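Long-range contacts in subtilisin-like protein (Prochloron didemni, PDB 3ZXY), which is probably a subtilisin-type serine endopeptidase, represented here by the protease domain of the longer PatA protein: residues I21-F26 and E64-G69; G114-F119 and N147-L152; G120-W125 and L152-A157. The protein carries 1 engineered substitution. All coordinates share one frame; numbering follows the deposited sequence.

Contact 1: residues I21-F26 and E64-G69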
ATOM      1  N   ILE A  21     -12.528 -10.081  -7.923  1.00 22.58           N
ATOM      2  CA  ILE A  21     -12.940 -10.594  -6.609  1.00 23.61           C
ATOM      3  C   ILE A  21     -13.436 -12.044  -6.663  1.00 24.58           C
ATOM      4  O   ILE A  21     -13.605 -12.670  -5.617  1.00 25.36           O
ATOM      5  CB  ILE A  21     -13.973  -9.665  -5.915  1.00 25.27           C
ATOM      6  CG1 ILE A  21     -15.249  -9.493  -6.740  1.00 27.29           C
ATOM      7  CG2 ILE A  21     -13.317  -8.312  -5.639  1.00 24.39           C
ATOM      8  CD1 ILE A  21     -16.396  -8.854  -5.976  1.00 29.69           C
ATOM      9  N   ALA A  22     -13.630 -12.579  -7.869  1.00 24.69           N
ATOM     10  CA  ALA A  22     -14.015 -13.980  -8.065  1.00 25.87           C
ATOM     11  C   ALA A  22     -12.821 -14.946  -8.074  1.00 25.09           C
ATOM     12  O   ALA A  22     -13.017 -16.166  -8.098  1.00 26.76           O
ATOM     13  CB  ALA A  22     -14.816 -14.132  -9.353  1.00 27.15           C
ATOM     14  N   HIS A  23     -11.596 -14.424  -8.033  1.00 22.97           N
ATOM     15  CA  HIS A  23     -10.413 -15.275  -7.983  1.00 22.59           C
ATOM     16  C   HIS A  23     -10.462 -16.127  -6.727  1.00 23.16           C
ATOM     17  O   HIS A  23     -10.881 -15.636  -5.673  1.00 22.80           O
ATOM     18  CB  HIS A  23      -9.138 -14.427  -8.000  1.00 20.76           C
ATOM     19  CG  HIS A  23      -7.873 -15.228  -8.189  1.00 20.86           C
ATOM     20  ND1 HIS A  23      -7.293 -15.920  -7.181  1.00 20.76           N
ATOM     21  CD2 HIS A  23      -7.047 -15.391  -9.301  1.00 20.70           C
ATOM     22  CE1 HIS A  23      -6.181 -16.532  -7.640  1.00 21.08           C
ATOM     23  NE2 HIS A  23      -6.032 -16.208  -8.939  1.00 20.95           N
ATOM     24  N   PRO A  24     -10.042 -17.411  -6.817  1.00 23.89           N
ATOM     25  CA  PRO A  24     -10.100 -18.291  -5.650  1.00 24.72           C
ATOM     26  C   PRO A  24      -9.360 -17.795  -4.423  1.00 23.40           C
ATOM     27  O   PRO A  24      -9.734 -18.159  -3.304  1.00 23.78           O
ATOM     28  CB  PRO A  24      -9.449 -19.582  -6.145  1.00 26.06           C
ATOM     29  CG  PRO A  24      -9.624 -19.566  -7.617  1.00 26.73           C
ATOM     30  CD  PRO A  24      -9.579 -18.131  -8.021  1.00 24.89           C
ATOM     31  N   CYS A  25      -8.326 -16.980  -4.605  1.00 22.11           N
ATOM     32  CA  CYS A  25      -7.599 -16.487  -3.441  1.00 21.23           C
ATOM     33  C   CYS A  25      -8.439 -15.558  -2.575  1.00 20.53           C
ATOM     34  O   CYS A  25      -8.110 -15.358  -1.423  1.00 20.60           O
ATOM     35  CB  CYS A  25      -6.267 -15.820  -3.805  1.00 20.66           C
ATOM     36  SG  CYS A  25      -6.398 -14.126  -4.408  1.00 20.73           S
ATOM     37  N   PHE A  26      -9.527 -14.992  -3.105  1.00 20.45           N
ATOM     38  CA  PHE A  26     -10.369 -14.086  -2.324  1.00 20.47           C
ATOM     39  C   PHE A  26     -11.571 -14.743  -1.660  1.00 22.57           C
ATOM     40  O   PHE A  26     -12.365 -14.052  -1.030  1.00 22.88           O
ATOM     41  CB  PHE A  26     -10.851 -12.912  -3.178  1.00 19.78           C
ATOM     42  CG  PHE A  26      -9.743 -12.061  -3.723  1.00 18.35           C
ATOM     43  CD1 PHE A  26      -8.892 -11.367  -2.865  1.00 17.48           C
ATOM     44  CD2 PHE A  26      -9.559 -11.929  -5.096  1.00 18.33           C
ATOM     45  CE1 PHE A  26      -7.882 -10.576  -3.363  1.00 16.72           C
ATOM     46  CE2 PHE A  26      -8.545 -11.131  -5.593  1.00 17.21           C
ATOM     47  CZ  PHE A  26      -7.713 -10.450  -4.724  1.00 16.40           C
ATOM     48  N   GLU A  64      -4.179 -20.769   2.777  1.00 28.65           N
ATOM     49  CA  GLU A  64      -4.366 -22.070   2.109  1.00 30.85           C
ATOM     50  C   GLU A  64      -4.887 -21.943   0.684  1.00 29.57           C
ATOM     51  O   GLU A  64      -5.213 -22.960   0.058  1.00 31.17           O
ATOM     52  CB  GLU A  64      -5.282 -23.007   2.916  1.00 34.82           C
ATOM     53  CG  GLU A  64      -4.856 -23.181   4.364  1.00 37.22           C
ATOM     54  CD  GLU A  64      -5.962 -23.714   5.252  1.00 42.17           C
ATOM     55  OE1 GLU A  64      -7.111 -23.881   4.772  1.00 45.86           O
ATOM     56  OE2 GLU A  64      -5.677 -23.975   6.449  1.00 45.69           O
ATOM     57  N   THR A  65      -4.963 -20.715   0.163  1.00 26.08           N
ATOM     58  CA  THR A  65      -5.246 -20.508  -1.253  1.00 25.15           C
ATOM     59  C   THR A  65      -3.916 -20.330  -1.990  1.00 24.41           C
ATOM     60  O   THR A  65      -2.838 -20.394  -1.387  1.00 24.23           O
ATOM     61  CB  THR A  65      -6.154 -19.287  -1.509  1.00 23.85           C
ATOM     62  OG1 THR A  65      -5.415 -18.072  -1.318  1.00 21.79           O
ATOM     63  CG2 THR A  65      -7.386 -19.295  -0.610  1.00 24.12           C
ATOM     64  N   SER A  66      -4.003 -20.116  -3.299  1.00 23.94           N
ATOM     65  CA  SER A  66      -2.833 -19.931  -4.139  1.00 23.71           C
ATOM     66  C   SER A  66      -2.063 -18.641  -3.844  1.00 21.81           C
ATOM     67  O   SER A  66      -0.913 -18.521  -4.251  1.00 22.01           O
ATOM     68  CB  SER A  66      -3.253 -19.945  -5.611  1.00 24.16           C
ATOM     69  OG  SER A  66      -4.227 -18.939  -5.874  1.00 23.83           O
ATOM     70  N   VAL A  67      -2.692 -17.684  -3.161  1.00 20.51           N
ATOM     71  CA  VAL A  67      -2.012 -16.447  -2.744  1.00 19.03           C
ATOM     72  C   VAL A  67      -2.333 -16.093  -1.288  1.00 18.68           C
ATOM     73  O   VAL A  67      -3.313 -15.408  -1.014  1.00 18.50           O
ATOM     74  CB  VAL A  67      -2.364 -15.247  -3.644  1.00 18.01           C
ATOM     75  CG1 VAL A  67      -1.483 -14.056  -3.250  1.00 17.10           C
ATOM     76  CG2 VAL A  67      -2.188 -15.597  -5.110  1.00 18.16           C
ATOM     77  N   PRO A  68      -1.528 -16.593  -0.342  1.00 19.03           N
ATOM     78  CA  PRO A  68      -1.750 -16.222   1.059  1.00 19.06           C
ATOM     79  C   PRO A  68      -1.439 -14.744   1.253  1.00 17.90           C
ATOM     80  O   PRO A  68      -0.360 -14.289   0.900  1.00 18.85           O
ATOM     81  CB  PRO A  68      -0.778 -17.115   1.831  1.00 20.09           C
ATOM     82  CG  PRO A  68      -0.480 -18.244   0.931  1.00 21.14           C
ATOM     83  CD  PRO A  68      -0.613 -17.742  -0.476  1.00 20.35           C
ATOM     84  N   GLY A  69      -2.397 -14.009   1.793  1.00 17.12           N
ATOM     85  CA  GLY A  69      -2.256 -12.572   1.983  1.00 15.84           C
ATOM     86  C   GLY A  69      -1.729 -12.247   3.364  1.00 15.73           C
ATOM     87  O   GLY A  69      -1.687 -13.091   4.245  1.00 16.97           O
TER

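Contact 2: residues G114-F119 and N147-L152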
ATOM      1  N   GLY A 114       1.503   6.486  -9.001  1.00 14.06           N
ATOM      2  CA  GLY A 114       1.887   7.874  -8.803  1.00 13.96           C
ATOM      3  C   GLY A 114       2.392   8.468 -10.091  1.00 14.86           C
ATOM      4  O   GLY A 114       2.257   7.865 -11.160  1.00 15.44           O
ATOM      5  N   GLU A 115       2.948   9.669  -9.983  1.00 14.96           N
ATOM      6  CA  GLU A 115       3.452  10.412 -11.121  1.00 16.28           C
ATOM      7  C   GLU A 115       4.803  10.992 -10.740  1.00 14.92           C
ATOM      8  O   GLU A 115       4.968  11.513  -9.641  1.00 13.59           O
ATOM      9  CB  GLU A 115       2.484  11.557 -11.483  1.00 18.92           C
ATOM     10  CG  GLU A 115       2.934  12.419 -12.647  1.00 22.10           C
ATOM     11  CD  GLU A 115       1.816  13.214 -13.297  1.00 24.84           C
ATOM     12  OE1 GLU A 115       0.764  13.434 -12.655  1.00 25.97           O
ATOM     13  OE2 GLU A 115       1.993  13.613 -14.475  1.00 29.67           O
ATOM     14  N   LEU A 116       5.756  10.931 -11.659  1.00 14.71           N
ATOM     15  CA  LEU A 116       7.054  11.538 -11.481  1.00 15.06           C
ATOM     16  C   LEU A 116       6.925  13.063 -11.469  1.00 16.39           C
ATOM     17  O   LEU A 116       6.151  13.631 -12.253  1.00 17.05           O
ATOM     18  CB  LEU A 116       7.974  11.101 -12.631  1.00 15.54           C
ATOM     19  CG  LEU A 116       9.424  11.546 -12.621  1.00 15.75           C
ATOM     20  CD1 LEU A 116      10.171  10.945 -11.449  1.00 15.17           C
ATOM     21  CD2 LEU A 116      10.075  11.164 -13.959  1.00 16.42           C
ATOM     22  N   THR A 117       7.714  13.705 -10.600  1.00 16.81           N
ATOM     23  CA  THR A 117       7.699  15.151 -10.386  1.00 18.61           C
ATOM     24  C   THR A 117       9.123  15.680 -10.351  1.00 20.08           C
ATOM     25  O   THR A 117      10.068  14.901 -10.296  1.00 20.21           O
ATOM     26  CB  THR A 117       7.079  15.498  -9.027  1.00 18.59           C
ATOM     27  OG1 THR A 117       7.958  15.042  -7.984  1.00 18.37           O
ATOM     28  CG2 THR A 117       5.720  14.874  -8.881  1.00 18.43           C
ATOM     29  N   ASP A 118       9.283  17.003 -10.399  1.00 21.55           N
ATOM     30  CA  ASP A 118      10.596  17.629 -10.200  1.00 23.18           C
ATOM     31  C   ASP A 118      11.023  17.633  -8.717  1.00 22.84           C
ATOM     32  O   ASP A 118      12.174  17.302  -8.403  1.00 23.94           O
ATOM     33  CB  ASP A 118      10.592  19.072 -10.716  1.00 25.31           C
ATOM     34  CG  ASP A 118      10.587  19.161 -12.225  1.00 26.98           C
ATOM     35  OD1 ASP A 118      10.900  18.156 -12.892  1.00 27.83           O
ATOM     36  OD2 ASP A 118      10.287  20.258 -12.746  1.00 29.72           O
ATOM     37  N   PHE A 119      10.094  18.010  -7.840  1.00 21.86           N
ATOM     38  CA  PHE A 119      10.364  18.291  -6.426  1.00 21.55           C
ATOM     39  C   PHE A 119       9.320  17.763  -5.470  1.00 20.41           C
ATOM     40  O   PHE A 119       9.271  18.216  -4.333  1.00 21.86           O
ATOM     41  CB  PHE A 119      10.363  19.793  -6.189  1.00 23.75           C
ATOM     42  CG  PHE A 119      11.359  20.515  -6.996  1.00 24.66           C
ATOM     43  CD1 PHE A 119      12.701  20.318  -6.763  1.00 24.99           C
ATOM     44  CD2 PHE A 119      10.965  21.370  -7.991  1.00 26.72           C
ATOM     45  CE1 PHE A 119      13.642  20.973  -7.509  1.00 26.59           C
ATOM     46  CE2 PHE A 119      11.893  22.045  -8.744  1.00 27.70           C
ATOM     47  CZ  PHE A 119      13.241  21.846  -8.503  1.00 27.81           C
ATOM     48  N   ASN A 147      11.891   4.356 -11.273  1.00  9.82           N
ATOM     49  CA  ASN A 147      12.840   4.974 -12.198  1.00 10.64           C
ATOM     50  C   ASN A 147      14.300   4.723 -11.795  1.00 10.98           C
ATOM     51  O   ASN A 147      15.194   4.634 -12.647  1.00 12.08           O
ATOM     52  CB  ASN A 147      12.583   6.489 -12.350  1.00 11.01           C
ATOM     53  CG  ASN A 147      11.113   6.823 -12.570  1.00 11.14           C
ATOM     54  OD1 ASN A 147      10.288   6.704 -11.647  1.00 10.94           O
ATOM     55  ND2 ASN A 147      10.779   7.232 -13.806  1.00 12.14           N
ATOM     56  N   GLY A 148      14.536   4.664 -10.491  1.00 10.79           N
ATOM     57  CA  GLY A 148      15.879   4.462  -9.968  1.00 11.55           C
ATOM     58  C   GLY A 148      16.673   5.734  -9.805  1.00 12.40           C
ATOM     59  O   GLY A 148      17.898   5.688  -9.666  1.00 13.09           O
ATOM     60  N   CYS A 149      15.975   6.864  -9.782  1.00 13.14           N
ATOM     61  CA  CYS A 149      16.607   8.176  -9.735  1.00 14.73           C
ATOM     62  C   CYS A 149      16.479   8.826  -8.379  1.00 13.25           C
ATOM     63  O   CYS A 149      15.681   8.413  -7.543  1.00 11.79           O
ATOM     64  CB  CYS A 149      16.018   9.152 -10.774  1.00 17.53           C
ATOM     65  SG  CYS A 149      14.250   9.274 -11.136  1.00 23.83           S
ATOM     66  N   ASP A 150      17.283   9.867  -8.210  1.00 13.44           N
ATOM     67  CA  ASP A 150      17.209  10.767  -7.069  1.00 13.35           C
ATOM     68  C   ASP A 150      16.033  11.689  -7.375  1.00 13.66           C
ATOM     69  O   ASP A 150      16.209  12.852  -7.747  1.00 14.82           O
ATOM     70  CB  ASP A 150      18.537  11.527  -6.974  1.00 14.19           C
ATOM     71  CG  ASP A 150      18.585  12.519  -5.837  1.00 14.42           C
ATOM     72  OD1 ASP A 150      17.689  12.454  -4.962  1.00 13.96           O
ATOM     73  OD2 ASP A 150      19.509  13.348  -5.833  1.00 15.42           O
ATOM     74  N   CYS A 151      14.849  11.109  -7.282  1.00 13.41           N
ATOM     75  CA  CYS A 151      13.624  11.758  -7.693  1.00 14.50           C
ATOM     76  C   CYS A 151      12.462  11.249  -6.888  1.00 12.75           C
ATOM     77  O   CYS A 151      12.567  10.301  -6.104  1.00 11.97           O
ATOM     78  CB  CYS A 151      13.343  11.471  -9.165  1.00 16.23           C
ATOM     79  SG  CYS A 151      13.053   9.710  -9.481  1.00 19.23           S
ATOM     80  N   LEU A 152      11.328  11.905  -7.105  1.00 12.42           N
ATOM     81  CA  LEU A 152      10.132  11.691  -6.295  1.00 11.64           C
ATOM     82  C   LEU A 152       8.879  11.527  -7.145  1.00 11.45           C
ATOM     83  O   LEU A 152       8.695  12.286  -8.115  1.00 13.05           O
ATOM     84  CB  LEU A 152       9.936  12.917  -5.402  1.00 12.06           C
ATOM     85  CG  LEU A 152      11.061  13.299  -4.440  1.00 12.38           C
ATOM     86  CD1 LEU A 152      10.849  14.692  -3.842  1.00 13.72           C
ATOM     87  CD2 LEU A 152      11.195  12.228  -3.359  1.00 11.78           C
TER
HETATM   88  O   HOH W   1      11.926  14.401  -8.373  1.00 23.21           O

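Contact 3: residues G120-W125 and L152-A157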
ATOM      1  N   GLY A 120       8.455  16.881  -5.930  1.00 18.68           N
ATOM      2  CA  GLY A 120       7.345  16.410  -5.110  1.00 18.41           C
ATOM      3  C   GLY A 120       6.158  17.359  -5.124  1.00 19.13           C
ATOM      4  O   GLY A 120       5.284  17.272  -4.241  1.00 19.68           O
ATOM      5  N   GLU A 121       6.129  18.258  -6.105  1.00 20.11           N
ATOM      6  CA  GLU A 121       4.968  19.130  -6.360  1.00 21.37           C
ATOM      7  C   GLU A 121       3.784  18.294  -6.832  1.00 20.51           C
ATOM      8  O   GLU A 121       3.951  17.274  -7.481  1.00 19.34           O
ATOM      9  CB  GLU A 121       5.289  20.233  -7.390  1.00 23.46           C
ATOM     10  CG  GLU A 121       5.418  19.809  -8.868  1.00 24.11           C
ATOM     11  CD  GLU A 121       6.760  19.173  -9.232  1.00 24.48           C
ATOM     12  OE1 GLU A 121       7.613  19.042  -8.336  1.00 23.61           O
ATOM     13  OE2 GLU A 121       6.981  18.797 -10.427  1.00 25.56           O
ATOM     14  N   ALA A 122       2.583  18.740  -6.486  1.00 21.31           N
ATOM     15  CA  ALA A 122       1.365  18.035  -6.866  1.00 20.77           C
ATOM     16  C   ALA A 122       0.263  19.050  -7.117  1.00 22.27           C
ATOM     17  O   ALA A 122       0.331  20.193  -6.653  1.00 23.07           O
ATOM     18  CB  ALA A 122       0.953  17.069  -5.783  1.00 20.12           C
ATOM     19  N   ASP A 123      -0.729  18.622  -7.883  1.00 22.76           N
ATOM     20  CA  ASP A 123      -1.905  19.442  -8.144  1.00 25.04           C
ATOM     21  C   ASP A 123      -2.629  19.687  -6.830  1.00 24.49           C
ATOM     22  O   ASP A 123      -2.607  18.838  -5.920  1.00 22.11           O
ATOM     23  CB  ASP A 123      -2.836  18.737  -9.131  1.00 27.21           C
ATOM     24  CG  ASP A 123      -2.231  18.614 -10.535  1.00 30.10           C
ATOM     25  OD1 ASP A 123      -1.495  19.537 -10.988  1.00 33.19           O
ATOM     26  OD2 ASP A 123      -2.500  17.582 -11.203  1.00 32.09           O
ATOM     27  N   GLY A 124      -3.274  20.841  -6.737  1.00 25.74           N
ATOM     28  CA  GLY A 124      -3.953  21.238  -5.523  1.00 26.46           C
ATOM     29  C   GLY A 124      -5.008  20.245  -5.067  1.00 25.90           C
ATOM     30  O   GLY A 124      -5.191  20.060  -3.866  1.00 25.66           O
ATOM     31  N   TRP A 125      -5.699  19.595  -6.008  1.00 26.22           N
ATOM     32  CA  TRP A 125      -6.737  18.626  -5.643  1.00 26.65           C
ATOM     33  C   TRP A 125      -6.130  17.471  -4.898  1.00 23.32           C
ATOM     34  O   TRP A 125      -6.720  16.963  -3.928  1.00 21.98           O
ATOM     35  CB  TRP A 125      -7.445  18.053  -6.864  1.00 29.70           C
ATOM     36  CG  TRP A 125      -8.167  19.028  -7.731  1.00 34.60           C
ATOM     37  CD1 TRP A 125      -7.813  19.445  -9.012  1.00 36.71           C
ATOM     38  CD2 TRP A 125      -9.418  19.734  -7.429  1.00 38.39           C
ATOM     39  NE1 TRP A 125      -8.727  20.335  -9.502  1.00 39.78           N
ATOM     40  CE2 TRP A 125      -9.716  20.558  -8.604  1.00 40.58           C
ATOM     41  CE3 TRP A 125     -10.288  19.766  -6.342  1.00 39.60           C
ATOM     42  CZ2 TRP A 125     -10.839  21.368  -8.669  1.00 43.78           C
ATOM     43  CZ3 TRP A 125     -11.419  20.592  -6.416  1.00 42.00           C
ATOM     44  CH2 TRP A 125     -11.686  21.374  -7.552  1.00 43.97           C
ATOM     45  N   LEU A 152      11.328  11.905  -7.105  1.00 12.42           N
ATOM     46  CA  LEU A 152      10.132  11.691  -6.295  1.00 11.64           C
ATOM     47  C   LEU A 152       8.879  11.527  -7.145  1.00 11.45           C
ATOM     48  O   LEU A 152       8.695  12.286  -8.115  1.00 13.05           O
ATOM     49  CB  LEU A 152       9.936  12.917  -5.402  1.00 12.06           C
ATOM     50  CG  LEU A 152      11.061  13.299  -4.440  1.00 12.38           C
ATOM     51  CD1 LEU A 152      10.849  14.692  -3.842  1.00 13.72           C
ATOM     52  CD2 LEU A 152      11.195  12.228  -3.359  1.00 11.78           C
ATOM     53  N   HIS A 153       8.010  10.609  -6.740  1.00 10.73           N
ATOM     54  CA  HIS A 153       6.647  10.508  -7.251  1.00 10.82           C
ATOM     55  C   HIS A 153       5.714  11.099  -6.210  1.00 11.05           C
ATOM     56  O   HIS A 153       6.005  11.082  -5.013  1.00 11.06           O
ATOM     57  CB  HIS A 153       6.228   9.052  -7.472  1.00 10.61           C
ATOM     58  CG  HIS A 153       6.766   8.426  -8.735  1.00 10.91           C
ATOM     59  ND1 HIS A 153       6.109   7.434  -9.381  1.00 11.34           N
ATOM     60  CD2 HIS A 153       7.923   8.664  -9.447  1.00 11.52           C
ATOM     61  CE1 HIS A 153       6.831   7.046 -10.446  1.00 11.44           C
ATOM     62  NE2 HIS A 153       7.919   7.820 -10.520  1.00 11.58           N
ATOM     63  N   VAL A 154       4.589  11.607  -6.688  1.00 11.37           N
ATOM     64  CA  VAL A 154       3.439  11.920  -5.860  1.00 11.53           C
ATOM     65  C   VAL A 154       2.358  10.880  -6.144  1.00 11.52           C
ATOM     66  O   VAL A 154       2.177  10.443  -7.293  1.00 11.94           O
ATOM     67  CB  VAL A 154       2.944  13.368  -6.088  1.00 12.50           C
ATOM     68  CG1 VAL A 154       4.016  14.360  -5.652  1.00 13.18           C
ATOM     69  CG2 VAL A 154       2.518  13.626  -7.539  1.00 13.20           C
ATOM     70  N   PRO A 155       1.616  10.474  -5.111  1.00 11.16           N
ATOM     71  CA  PRO A 155       1.577  11.017  -3.747  1.00 11.09           C
ATOM     72  C   PRO A 155       2.647  10.565  -2.761  1.00 10.36           C
ATOM     73  O   PRO A 155       2.654  11.050  -1.627  1.00 10.68           O
ATOM     74  CB  PRO A 155       0.201  10.574  -3.260  1.00 11.46           C
ATOM     75  CG  PRO A 155      -0.047   9.298  -3.954  1.00 11.18           C
ATOM     76  CD  PRO A 155       0.524   9.504  -5.328  1.00 11.33           C
ATOM     77  N   ALA A 156       3.527   9.656  -3.145  1.00  9.79           N
ATOM     78  CA  ALA A 156       4.537   9.146  -2.213  1.00  9.62           C
ATOM     79  C   ALA A 156       5.317  10.233  -1.467  1.00  9.99           C
ATOM     80  O   ALA A 156       5.662  10.028  -0.299  1.00 10.38           O
ATOM     81  CB  ALA A 156       5.500   8.223  -2.931  1.00  9.30           C
ATOM     82  N   ALA A 157       5.622  11.354  -2.122  1.00 10.51           N
ATOM     83  CA  ALA A 157       6.415  12.433  -1.538  1.00 11.19           C
ATOM     84  C   ALA A 157       5.633  13.446  -0.683  1.00 12.04           C
ATOM     85  O   ALA A 157       6.213  14.399  -0.133  1.00 13.26           O
ATOM     86  CB  ALA A 157       7.176  13.182  -2.645  1.00 11.90           C
TER

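Contact 1: residues I21-F26 and E64-G69
Cys25 and Thr65 are the closest neighbours where two surface loops of the subtilase fold pack together: residues 21-26, whose last three form a 3-10 turn before strand 30-33, and residues 64-69, which lead from helix 47-60 towards strand 75-80. No hydrogen bond spans the two segments, and the union rests on van der Waals contact. Thr65 points its side chain at the turn, where OG1 lies 3.4 Å from Cys25 CA and CG2 lies 3.7 Å from Pro24 O. The only apolar pair is Cys25 CB with Val67 CB, 3.9 Å apart. With chi1 at 80°, Cys25 SG lies between the backbone N and the carbonyl carbon and sits 3.7 Å above the centre of the Phe26 ring.

Hydrogen bonds work within each loop and shape the surfaces that meet. His23 holds its CG anti to the backbone N, so that ring atom ND1 accepts a nearly straight bond (169°) from Cys25 N at 3.0 Å. On its far side NE2 bonds to Gly203 O, which is consistent with a neutral imidazole protonated at NE2. In the other loop Thr65 OG1 bonds to Gln62 O and receives a weak bond from Val67 N, while a backbone bond between Cys25 and Gln62 ties the turn to the start of the opposite loop. Side chains of both Cys25 and Val67 touch Ser57 of helix 47-60. At the margin the imidazole presents its edge to Ser66, whose oxygen lies near the ring plane: His23 CE1 is 3.6 Å from Ser66 OG.

Contact 2: residues G114-F119 and N147-L152
Leu152 and Thr117 meet in the small two-stranded antiparallel sheet formed by strands 115-117 and 152-154, a sheet separate from the main parallel sheet of this subtilase domain. Two donors of one residue converge on a single oxygen. Thr117 N reaches Leu152 O at 3.0 Å, almost in line with the carbonyl bond though bent at the hydrogen (144°), whereas Thr117 OG1 arrives at 2.9 Å from above the carbonyl plane of Leu152 O. The hydroxyl can do this because chi1 of 68° sets OG1 between the backbone N and the carbonyl carbon; the same oxygen also bonds to Gly120 N. A valine in place of Thr117 would probably leave Gly120 N without this acceptor and Leu152 O with a single donor from this strand. One water completes the pairing, accepting from Leu152 N at 2.9 Å and donating to Thr117 O.

The end of Leu116 reaches over the loop 147-151. Its CG is anti to the backbone N (chi1 -176°), which extends the two methyl groups outward. Leu116 CD1 rests 3.7 Å from Cys151 SG, against the disulfide that closes Cys149 onto Cys151 around an inverse gamma turn centred on Asp150. CD2 approaches the amide of Asn147, whose OD1 is held by Asn178 and His153. Glu115, pointing away from the loop, forms a salt bridge with Arg88 and a hydrogen bond with Gln91. Beyond Thr117, Leu152 extends along the turn: its branch ends against the backbone of Phe119, with Leu152 CD1 3.8 Å from Phe119 C.

Contact 3: residues G120-W125 and L152-A157
Val154 CG1 nestles against the backbone that runs towards helix 124-135, 3.4 Å from Glu121 O and 3.5 Å from Gly120 O. Ala122 faces the same valine, its CB 4.1 Å from Val154 CG1. Two residues earlier, Gly120 lies against two methyl groups: Gly120 CA is 4.1 Å from Ala157 CB, and Gly120 N is 3.9 Å from Leu152 CD1. The closeness of both methyls, together with the positive phi of 83°, suits a residue without a side chain here.

A second shell fixes the two backbones. Glu121 folds its carboxylate back over the turn, OE1 bonding to Phe119 N and OE2 to Asp118 N. On the other segment the peptide before Pro155 is cis, as at the corresponding proline of subtilisin, and Ala157 N bonds to His153 O at 2.9 Å, curling the chain so that Ala157 returns to Gly120. Gln91 of helix 91-103 touches both Val154 and Ala122. With no hydrogen bond between the two segments, the contact depends on shape: small methyl groups lie against peptide atoms, and the polar bonds serve to shape each partner.

Overall arrangement
Contacts 2 and 3 form one continuous patch, with centres 10 Å apart; they share Leu152, and their segments alternate along the chain. A probable hydrogen bond from Glu115 N to Val154 O, 2.9 Å long, stitches them together, alongside the probable one between Asn147 and His153. Contact 1 closes before either opens and lies on the opposite side of the chain's centre from both, its own centre 33 Å from each of theirs; its nearest atoms remain about 20 Å from those of contact 2. Contact 2 approaches the predicted charge relay only at a distance: the Asn147 side chain is about 11 Å from that of Ala211, the engineered residue at the predicted serine position.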